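Local structure of metallo-carboxypeptidase (Pseudomonas aeruginosa, 4A39) at residues A[238-243]-A[330-335]. The protein probably acts as a zinc-dependent carboxypeptidase of the M14 family, cleaving residues from the C-terminal ends of peptide chains. Residues are numbered along the deposited sequence; the frame is centred on the assembly and turned at random.
With GEM ((2-guanidinoethylmercapto)succinic acid), chain D.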
ATOM      1  N   ASP A 238       6.203   2.186  14.196  1.00  6.74           N
ATOM      2  CA  ASP A 238       5.562   2.699  12.984  1.00  7.04           C
ATOM      3  C   ASP A 238       6.762   3.007  12.091  1.00  5.98           C
ATOM      4  O   ASP A 238       7.486   3.973  12.336  1.00  7.25           O
ATOM      5  CB  ASP A 238       4.800   3.998  13.280  1.00  6.44           C
ATOM      6  CG  ASP A 238       4.088   4.563  12.051  1.00  6.06           C
ATOM      7  OD1 ASP A 238       4.536   4.300  10.915  1.00  5.92           O
ATOM      8  OD2 ASP A 238       3.084   5.287  12.224  1.00  7.80           O
ATOM      9  N   LEU A 239       6.981   2.190  11.065  1.00  5.66           N
ATOM     10  CA  LEU A 239       8.129   2.386  10.191  1.00  6.43           C
ATOM     11  C   LEU A 239       8.183   3.757   9.530  1.00  4.61           C
ATOM     12  O   LEU A 239       9.271   4.282   9.277  1.00  4.91           O
ATOM     13  CB  LEU A 239       8.186   1.284   9.125  1.00  6.04           C
ATOM     14  CG  LEU A 239       8.481  -0.130   9.638  1.00  7.18           C
ATOM     15  CD1 LEU A 239       8.629  -1.074   8.451  1.00  6.34           C
ATOM     16  CD2 LEU A 239       9.760  -0.131  10.463  1.00  7.72           C
ATOM     17  N   ASN A 240       7.029   4.359   9.259  1.00  5.68           N
ATOM     18  CA  ASN A 240       7.083   5.662   8.624  1.00  5.47           C
ATOM     19  C   ASN A 240       7.256   6.826   9.590  1.00  6.87           C
ATOM     20  O   ASN A 240       6.922   7.970   9.271  1.00  6.30           O
ATOM     21  CB  ASN A 240       5.880   5.896   7.714  1.00  5.38           C
ATOM     22  CG  ASN A 240       6.212   6.854   6.591  1.00  6.34           C
ATOM     23  OD1 ASN A 240       7.327   6.830   6.064  1.00  5.87           O
ATOM     24  ND2 ASN A 240       5.262   7.694   6.217  1.00  7.23           N
ATOM     25  N   ARG A 241       7.778   6.519  10.774  1.00  6.99           N
ATOM     26  CA  ARG A 241       8.087   7.528  11.781  1.00  6.58           C
ATOM     27  C   ARG A 241       9.500   7.208  12.274  1.00  6.91           C
ATOM     28  O   ARG A 241       9.964   7.769  13.265  1.00  6.96           O
ATOM     29  CB  ARG A 241       7.110   7.461  12.962  1.00  6.51           C
ATOM     30  CG  ARG A 241       5.678   7.846  12.625  1.00  7.61           C
ATOM     31  CD  ARG A 241       5.559   9.313  12.253  1.00  7.07           C
ATOM     32  NE  ARG A 241       4.168   9.671  11.987  1.00  8.47           N
ATOM     33  CZ  ARG A 241       3.505   9.320  10.889  1.00  9.54           C
ATOM     34  NH1 ARG A 241       4.105   8.609   9.942  1.00  9.35           N
ATOM     35  NH2 ARG A 241       2.228   9.656  10.748  1.00  9.52           N
ATOM     36  N   ALA A 242      10.181   6.306  11.566  1.00  6.15           N
ATOM     37  CA  ALA A 242      11.527   5.888  11.955  1.00  6.57           C
ATOM     38  C   ALA A 242      12.633   6.330  11.009  1.00  7.87           C
ATOM     39  O   ALA A 242      13.763   5.854  11.114  1.00  8.08           O
ATOM     40  CB  ALA A 242      11.571   4.370  12.101  1.00  8.89           C
ATOM     41  N   TRP A 243      12.336   7.252  10.101  1.00  7.85           N
ATOM     42  CA  TRP A 243      13.360   7.668   9.155  1.00  6.58           C
ATOM     43  C   TRP A 243      14.381   8.675   9.664  1.00  8.32           C
ATOM     44  O   TRP A 243      15.479   8.779   9.119  1.00  7.21           O
ATOM     45  CB  TRP A 243      12.698   8.153   7.867  1.00  5.85           C
ATOM     46  CG  TRP A 243      12.048   7.011   7.148  1.00  4.73           C
ATOM     47  CD1 TRP A 243      10.920   6.339   7.529  1.00  5.98           C
ATOM     48  CD2 TRP A 243      12.536   6.342   5.978  1.00  4.73           C
ATOM     49  NE1 TRP A 243      10.678   5.293   6.673  1.00  4.74           N
ATOM     50  CE2 TRP A 243      11.653   5.270   5.711  1.00  5.00           C
ATOM     51  CE3 TRP A 243      13.633   6.542   5.129  1.00  5.99           C
ATOM     52  CZ2 TRP A 243      11.833   4.401   4.633  1.00  5.03           C
ATOM     53  CZ3 TRP A 243      13.813   5.675   4.055  1.00  5.10           C
ATOM     54  CH2 TRP A 243      12.918   4.618   3.817  1.00  4.72           C
ATOM     55  N   ALA A 330      10.523  12.692  10.031  1.00  8.45           N
ATOM     56  CA  ALA A 330      10.538  11.292  10.447  1.00  7.93           C
ATOM     57  C   ALA A 330       9.866  10.436   9.373  1.00  6.75           C
ATOM     58  O   ALA A 330      10.040   9.216   9.342  1.00  7.82           O
ATOM     59  CB  ALA A 330       9.815  11.127  11.778  1.00  8.66           C
ATOM     60  N   LEU A 331       9.093  11.082   8.499  1.00  6.36           N
ATOM     61  CA  LEU A 331       8.407  10.391   7.403  1.00  6.63           C
ATOM     62  C   LEU A 331       9.371  10.184   6.243  1.00  5.34           C
ATOM     63  O   LEU A 331      10.172  11.061   5.932  1.00  6.34           O
ATOM     64  CB  LEU A 331       7.212  11.207   6.905  1.00  7.64           C
ATOM     65  CG  LEU A 331       5.950  11.231   7.771  1.00 10.79           C
ATOM     66  CD1 LEU A 331       6.252  11.806   9.148  1.00 11.69           C
ATOM     67  CD2 LEU A 331       4.892  12.068   7.059  1.00 13.25           C
ATOM     68  N   ALA A 332       9.273   9.028   5.594  1.00  5.05           N
ATOM     69  CA  ALA A 332      10.146   8.688   4.475  1.00  5.82           C
ATOM     70  C   ALA A 332      10.137   9.704   3.337  1.00  6.49           C
ATOM     71  O   ALA A 332      11.193  10.096   2.842  1.00  5.96           O
ATOM     72  CB  ALA A 332       9.783   7.307   3.935  1.00  4.71           C
ATOM     73  N   CYS A 333       8.952  10.122   2.909  1.00  5.21           N
ATOM     74  CA  CYS A 333       8.860  11.079   1.810  1.00  6.93           C
ATOM     75  C   CYS A 333       9.699  12.319   2.079  1.00  6.48           C
ATOM     76  O   CYS A 333      10.543  12.705   1.272  1.00  6.32           O
ATOM     77  CB  CYS A 333       7.404  11.491   1.580  1.00  8.21           C
ATOM     78  SG  CYS A 333       7.190  12.668   0.238  1.00 11.27           S
ATOM     79  N   ASN A 334       9.469  12.939   3.226  1.00  6.71           N
ATOM     80  CA  ASN A 334      10.197  14.142   3.591  1.00  6.60           C
ATOM     81  C   ASN A 334      11.683  13.916   3.847  1.00  6.86           C
ATOM     82  O   ASN A 334      12.522  14.687   3.376  1.00  5.47           O
ATOM     83  CB  ASN A 334       9.525  14.769   4.804  1.00  8.07           C
ATOM     84  CG  ASN A 334       8.130  15.262   4.484  1.00 10.29           C
ATOM     85  OD1 ASN A 334       7.959  16.334   3.902  1.00 11.52           O
ATOM     86  ND2 ASN A 334       7.124  14.468   4.832  1.00 12.43           N
ATOM     87  N   PHE A 335      12.011  12.857   4.580  1.00  6.61           N
ATOM     88  CA  PHE A 335      13.408  12.566   4.882  1.00  6.22           C
ATOM     89  C   PHE A 335      14.240  12.304   3.636  1.00  6.48           C
ATOM     90  O   PHE A 335      15.314  12.879   3.473  1.00  6.56           O
ATOM     91  CB  PHE A 335      13.524  11.363   5.824  1.00  6.37           C
ATOM     92  CG  PHE A 335      14.944  10.980   6.137  1.00  7.83           C
ATOM     93  CD1 PHE A 335      15.632  10.084   5.324  1.00  8.12           C
ATOM     94  CD2 PHE A 335      15.608  11.549   7.220  1.00 10.24           C
ATOM     95  CE1 PHE A 335      16.966   9.759   5.584  1.00  9.96           C
ATOM     96  CE2 PHE A 335      16.942  11.231   7.489  1.00 10.55           C
ATOM     97  CZ  PHE A 335      17.619  10.335   6.667  1.00 10.11           C
TER
HETATM   98  C8  GEM D1377       1.076   8.926   6.110  1.00 20.65           C
HETATM   99  S7  GEM D1377       2.208   8.611   4.707  1.00 27.79           S
HETATM  100  C6  GEM D1377       2.580  10.325   4.186  1.00 21.99           C
HETATM  101  C5  GEM D1377       1.460  11.333   4.460  1.00 19.59           C
HETATM  102  N3  GEM D1377       1.346  11.596   5.901  1.00 18.95           N
HETATM  103  C1  GEM D1377       1.620  12.812   6.369  1.00 17.79           C
HETATM  104  N4  GEM D1377       2.006  13.768   5.528  1.00 18.93           N
HETATM  105  N2  GEM D1377       1.522  13.076   7.668  1.00 18.70           N
HETATM  106  C9  GEM D1377       1.608   8.316   7.409  1.00 19.23           C
HETATM  107  O14 GEM D1377       2.747   7.797   7.384  1.00 16.11           O
HETATM  108  O15 GEM D1377       0.860   8.382   8.405  1.00 18.70           O
HETATM  109  C10 GEM D1377      -0.330   8.407   5.806  1.00 17.72           C
HETATM  110  C11 GEM D1377      -0.345   6.892   5.585  1.00 15.49           C
HETATM  111  O12 GEM D1377      -0.887   6.468   4.540  1.00  9.14           O
HETATM  112  O13 GEM D1377       0.171   6.188   6.477  1.00 12.44           O
HETATM  113  O   HOH W   1       6.288   9.042   3.585  1.00  4.07           O
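In the alpha/beta fold of this M14 zinc carboxypeptidase, the carboxylate-binding loop 238-243 packs against A330, the N-cap residue L331 and the first turn of helix 332-340. N240 joins them. Its CG lies anti to the backbone N (chi1 -152°); CB and CG are each 3.7 Å from GEM O14, and CG is 3.9 Å from A332 N. OD1 accepts a hydrogen bond from A332 N at 3.0 Å, nearly straight but from above the carbonyl plane; Q179 NE2 also donates to OD1. ND2 donates to GEM O14 at 2.8 Å and shares with C333 N a water that accepts from both. R241 NH1 and NH2 donate nearly straight hydrogen bonds to GEM O14 and O15, the carboxylate carbon C9 lying in the guanidinium plane, while L331 CD1 lies over a face. NH1 also donates to N240 O, which helps fix the group's rotation; D238 OD1 takes the N240 N-H in an Asx turn. At the loop's other end, W243 N donates to A330 O at 3.1 Å, on an in-plane lone pair. F335 turns a ring face to W243 O, and A332 CB sits over the indole in a CH-pi contact, 3.5 Å from the five-membered-ring centroid.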